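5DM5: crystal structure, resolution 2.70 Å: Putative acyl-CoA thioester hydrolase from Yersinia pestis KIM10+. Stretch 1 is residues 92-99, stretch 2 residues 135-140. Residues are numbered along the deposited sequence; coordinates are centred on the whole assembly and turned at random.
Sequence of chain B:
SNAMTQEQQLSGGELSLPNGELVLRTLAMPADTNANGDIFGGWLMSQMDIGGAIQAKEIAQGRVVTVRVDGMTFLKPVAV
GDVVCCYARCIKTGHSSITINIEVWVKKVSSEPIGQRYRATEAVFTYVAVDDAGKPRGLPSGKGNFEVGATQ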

ATOM      1  N   LYS B  92     -25.845  21.398  -8.693  1.00 51.29           N
ATOM      2  CA  LYS B  92     -25.549  22.666  -9.335  1.00 47.14           C
ATOM      3  C   LYS B  92     -24.576  22.479 -10.467  1.00 45.39           C
ATOM      4  O   LYS B  92     -23.739  21.594 -10.451  1.00 46.23           O
ATOM      5  N   THR B  93     -24.828  23.226 -11.517  1.00 45.03           N
ATOM      6  CA  THR B  93     -23.941  23.389 -12.639  1.00 41.43           C
ATOM      7  C   THR B  93     -23.722  24.901 -12.844  1.00 44.98           C
ATOM      8  O   THR B  93     -24.666  25.689 -12.835  1.00 54.62           O
ATOM      9  N   GLY B  94     -22.469  25.312 -12.921  1.00 43.42           N
ATOM     10  CA  GLY B  94     -22.121  26.696 -13.161  1.00 40.11           C
ATOM     11  C   GLY B  94     -21.708  26.632 -14.607  1.00 43.25           C
ATOM     12  O   GLY B  94     -22.088  25.709 -15.312  1.00 46.40           O
ATOM     13  N   HIS B  95     -20.929  27.591 -15.062  1.00 44.99           N
ATOM     14  CA  HIS B  95     -20.462  27.555 -16.433  1.00 47.88           C
ATOM     15  C   HIS B  95     -19.546  26.358 -16.553  1.00 47.32           C
ATOM     16  O   HIS B  95     -19.595  25.603 -17.511  1.00 51.23           O
ATOM     17  N   SER B  96     -18.662  26.254 -15.577  1.00 48.54           N
ATOM     18  CA  SER B  96     -17.746  25.138 -15.423  1.00 46.36           C
ATOM     19  C   SER B  96     -17.916  24.440 -14.049  1.00 46.29           C
ATOM     20  O   SER B  96     -17.615  23.257 -13.909  1.00 46.36           O
ATOM     21  N   SER B  97     -18.429  25.162 -13.049  1.00 45.31           N
ATOM     22  CA  SER B  97     -18.487  24.685 -11.658  1.00 44.12           C
ATOM     23  C   SER B  97     -19.614  23.700 -11.297  1.00 44.71           C
ATOM     24  O   SER B  97     -20.795  23.988 -11.468  1.00 49.35           O
ATOM     25  N   ILE B  98     -19.212  22.523 -10.816  1.00 45.16           N
ATOM     26  CA  ILE B  98     -20.124  21.458 -10.370  1.00 44.99           C
ATOM     27  C   ILE B  98     -20.240  21.210  -8.854  1.00 44.27           C
ATOM     28  O   ILE B  98     -19.258  20.828  -8.212  1.00 44.90           O
ATOM     29  N   THR B  99     -21.407  21.490  -8.274  1.00 44.25           N
ATOM     30  CA  THR B  99     -21.637  21.189  -6.862  1.00 44.17           C
ATOM     31  C   THR B  99     -22.384  19.864  -6.659  1.00 46.20           C
ATOM     32  O   THR B  99     -23.484  19.698  -7.152  1.00 50.25           O
ATOM     33  N   LYS B 135      -6.832  24.792 -16.430  1.00 58.88           N
ATOM     34  CA  LYS B 135      -7.643  25.986 -16.494  1.00 59.96           C
ATOM     35  C   LYS B 135      -9.058  25.542 -16.706  1.00 54.12           C
ATOM     36  O   LYS B 135      -9.310  24.543 -17.358  1.00 55.17           O
ATOM     37  N   PRO B 136      -9.992  26.280 -16.126  1.00 48.81           N
ATOM     38  CA  PRO B 136     -11.410  25.988 -16.236  1.00 47.92           C
ATOM     39  C   PRO B 136     -11.793  25.925 -17.695  1.00 54.01           C
ATOM     40  O   PRO B 136     -11.099  26.469 -18.553  1.00 53.60           O
ATOM     41  N   ARG B 137     -12.867  25.208 -17.971  1.00 55.70           N
ATOM     42  CA  ARG B 137     -13.392  25.078 -19.316  1.00 49.33           C
ATOM     43  C   ARG B 137     -14.888  24.994 -19.255  1.00 48.20           C
ATOM     44  O   ARG B 137     -15.439  24.716 -18.207  1.00 48.62           O
ATOM     45  N   GLY B 138     -15.545  25.234 -20.378  1.00 53.19           N
ATOM     46  CA  GLY B 138     -16.993  25.218 -20.424  1.00 54.97           C
ATOM     47  C   GLY B 138     -17.534  23.840 -20.135  1.00 50.21           C
ATOM     48  O   GLY B 138     -16.851  22.845 -20.335  1.00 53.19           O
ATOM     49  N   LEU B 139     -18.785  23.781 -19.711  1.00 47.71           N
ATOM     50  CA  LEU B 139     -19.395  22.515 -19.355  1.00 53.55           C
ATOM     51  C   LEU B 139     -20.346  22.020 -20.443  1.00 58.53           C
ATOM     52  O   LEU B 139     -21.258  22.742 -20.859  1.00 60.13           O
ATOM     53  N   PRO B 140     -20.140  20.774 -20.858  1.00 55.88           N
ATOM     54  CA  PRO B 140     -20.988  20.118 -21.851  1.00 60.77           C
ATOM     55  C   PRO B 140     -22.414  19.963 -21.361  1.00 64.00           C
ATOM     56  O   PRO B 140     -22.720  19.049 -20.602  1.00 59.11           O
TER

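The contact between residues 92-99 and 135-140 is small, burying 314 Å² over both sides, and it is organised round one side chain, that of Leu139. Stretch 1 is a hairpin: its two strands are held together by the backbone hydrogen bonds from Lys92 N to Thr99 O (3.3 Å), from Thr99 N to Lys92 O (3.2 Å) and from Gly94 N to Ser97 O (2.6 Å), and the turn between them presents His95 and Ser96 to the second stretch, which has no regular secondary structure. The backbones come nearest at Ser96 and Leu139, whose CA atoms lie 5.0 Å apart.

Leu139 gives up 108 Å², the largest share of any residue. Its CA-to-CB bond points toward the hairpin, and its chi1 of -135° falls between the usual wells, with chi2 in p. In this conformation CD2 is the atom that reaches furthest into the hairpin, where it lies 3.4 Å from Thr93 CG2 and 3.7 Å from Ile98 CG1. Thr93 also points toward the other stretch, and its m rotamer turns the methyl group to Leu139. Ile98 starts from a sideways CA-to-CB bond, but chi1 in m and chi2 in t bring the end of its buried side chain closer, so that residues from both strands of the hairpin supply carbon to the same leucine methyl. The backbone completes these surroundings: Ser96 O is 3.4 Å from Leu139 CD2, and Gly94 O is 3.9 Å from the same atom.

Ser96 follows with 57 Å² covered. Its side chain leaves the backbone sideways, in the p rotamer, and OG comes within 4.0 Å of Pro136 CB, a van der Waals approach to a ring carbon. Pro136, with its ring in the C-gamma exo pucker, points toward the hairpin and meets it at this serine. Much of what Ser96 offers to Leu139 is backbone, through its carbonyl oxygen.

His95 contributes 47 Å² in a different way. Its CA-to-CB bond points away from stretch 2, yet chi1 in t and chi2 of -111° carry the imidazole back, with CE1 3.7 Å from Gly138 CA. The glycine CA makes an off-centre CH-pi contact, 4.1 Å from the ring centroid and 30° off the ring normal. The backbone of His95 takes part as well, since its carbonyl O lies 3.0 Å from Leu139 N.

Polar side-chain chemistry plays little part across this contact. Arg137, in the p rotamer at chi1, directs its CA-to-CB bond away from the hairpin, and its guanidinium group is hydrogen-bonded elsewhere in the structure. Ser97 and Pro140 also point away, while the extended side chain of Lys92, t at all four chi angles, and that of Lys135 remain out of reach. The packing therefore rests chiefly on Leu139 set against the hairpin, with the imidazole of His95 lying against Gly138.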

ATOM      1  CB  LYS B  92     -24.949  23.657  -8.339  1.00 52.58           C
ATOM      2  CG  LYS B  92     -24.477  24.976  -8.953  1.00 57.48           C
ATOM      3  CD  LYS B  92     -23.451  25.678  -8.053  1.00 58.33           C
ATOM      4  CE  LYS B  92     -22.849  26.931  -8.700  1.00 52.90           C
ATOM      5  NZ  LYS B  92     -21.805  27.547  -7.833  1.00 51.10           N
ATOM      6  CB  THR B  93     -24.497  22.669 -13.863  1.00 41.97           C
ATOM      7  OG1 THR B  93     -24.528  21.275 -13.571  1.00 39.26           O
ATOM      8  CG2 THR B  93     -23.636  22.869 -15.055  1.00 46.90           C
ATOM      9  CB  HIS B  95     -19.726  28.834 -16.781  1.00 57.55           C
ATOM     10  CG  HIS B  95     -19.102  28.819 -18.138  1.00 54.68           C
ATOM     11  ND1 HIS B  95     -17.736  28.779 -18.326  1.00 59.74           N
ATOM     12  CD2 HIS B  95     -19.649  28.888 -19.369  1.00 52.63           C
ATOM     13  CE1 HIS B  95     -17.476  28.799 -19.618  1.00 60.55           C
ATOM     14  NE2 HIS B  95     -18.616  28.870 -20.276  1.00 51.26           N
ATOM     15  CB  SER B  96     -16.310  25.611 -15.639  1.00 45.45           C
ATOM     16  OG  SER B  96     -15.986  26.726 -14.834  1.00 51.01           O
ATOM     17  CB  SER B  97     -18.569  25.888 -10.718  1.00 49.80           C
ATOM     18  OG  SER B  97     -19.766  26.617 -10.918  1.00 56.36           O
ATOM     19  CB  ILE B  98     -19.731  20.124 -11.014  1.00 44.41           C
ATOM     20  CG1 ILE B  98     -19.712  20.288 -12.525  1.00 46.33           C
ATOM     21  CG2 ILE B  98     -20.695  19.017 -10.605  1.00 41.28           C
ATOM     22  CD1 ILE B  98     -19.313  19.044 -13.243  1.00 48.02           C
ATOM     23  CB  THR B  99     -22.420  22.307  -6.189  1.00 47.97           C
ATOM     24  OG1 THR B  99     -21.713  23.547  -6.340  1.00 45.30           O
ATOM     25  CG2 THR B  99     -22.602  21.992  -4.724  1.00 44.74           C
ATOM     26  CB  LYS B 135      -7.182  26.894 -17.639  1.00 61.87           C
ATOM     27  CG  LYS B 135      -5.753  27.368 -17.484  1.00 67.61           C
ATOM     28  CD  LYS B 135      -5.240  28.078 -18.722  1.00 75.05           C
ATOM     29  CE  LYS B 135      -3.783  28.487 -18.535  1.00 89.02           C
ATOM     30  NZ  LYS B 135      -3.181  29.134 -19.739  1.00100.60           N
ATOM     31  CB  PRO B 136     -12.066  27.161 -15.531  1.00 50.23           C
ATOM     32  CG  PRO B 136     -11.031  27.645 -14.598  1.00 52.64           C
ATOM     33  CD  PRO B 136      -9.734  27.454 -15.284  1.00 51.49           C
ATOM     34  CB  ARG B 137     -12.829  23.845 -19.972  1.00 52.38           C
ATOM     35  CG  ARG B 137     -13.175  22.633 -19.179  1.00 51.97           C
ATOM     36  CD  ARG B 137     -12.685  21.404 -19.840  1.00 49.96           C
ATOM     37  NE  ARG B 137     -13.059  20.242 -19.056  1.00 55.30           N
ATOM     38  CZ  ARG B 137     -14.221  19.610 -19.147  1.00 53.77           C
ATOM     39  NH1 ARG B 137     -15.140  20.020 -20.005  1.00 58.68           N
ATOM     40  NH2 ARG B 137     -14.454  18.556 -18.379  1.00 52.89           N
ATOM     41  CB  LEU B 139     -20.145  22.671 -18.033  1.00 55.95           C
ATOM     42  CG  LEU B 139     -19.987  21.609 -16.960  1.00 51.28           C
ATOM     43  CD1 LEU B 139     -18.551  21.196 -16.921  1.00 51.54           C
ATOM     44  CD2 LEU B 139     -20.390  22.169 -15.616  1.00 45.19           C
ATOM     45  CB  PRO B 140     -20.353  18.735 -21.987  1.00 55.42           C
ATOM     46  CG  PRO B 140     -18.948  18.923 -21.570  1.00 54.39           C
ATOM     47  CD  PRO B 140     -19.004  19.931 -20.470  1.00 54.92           C
TER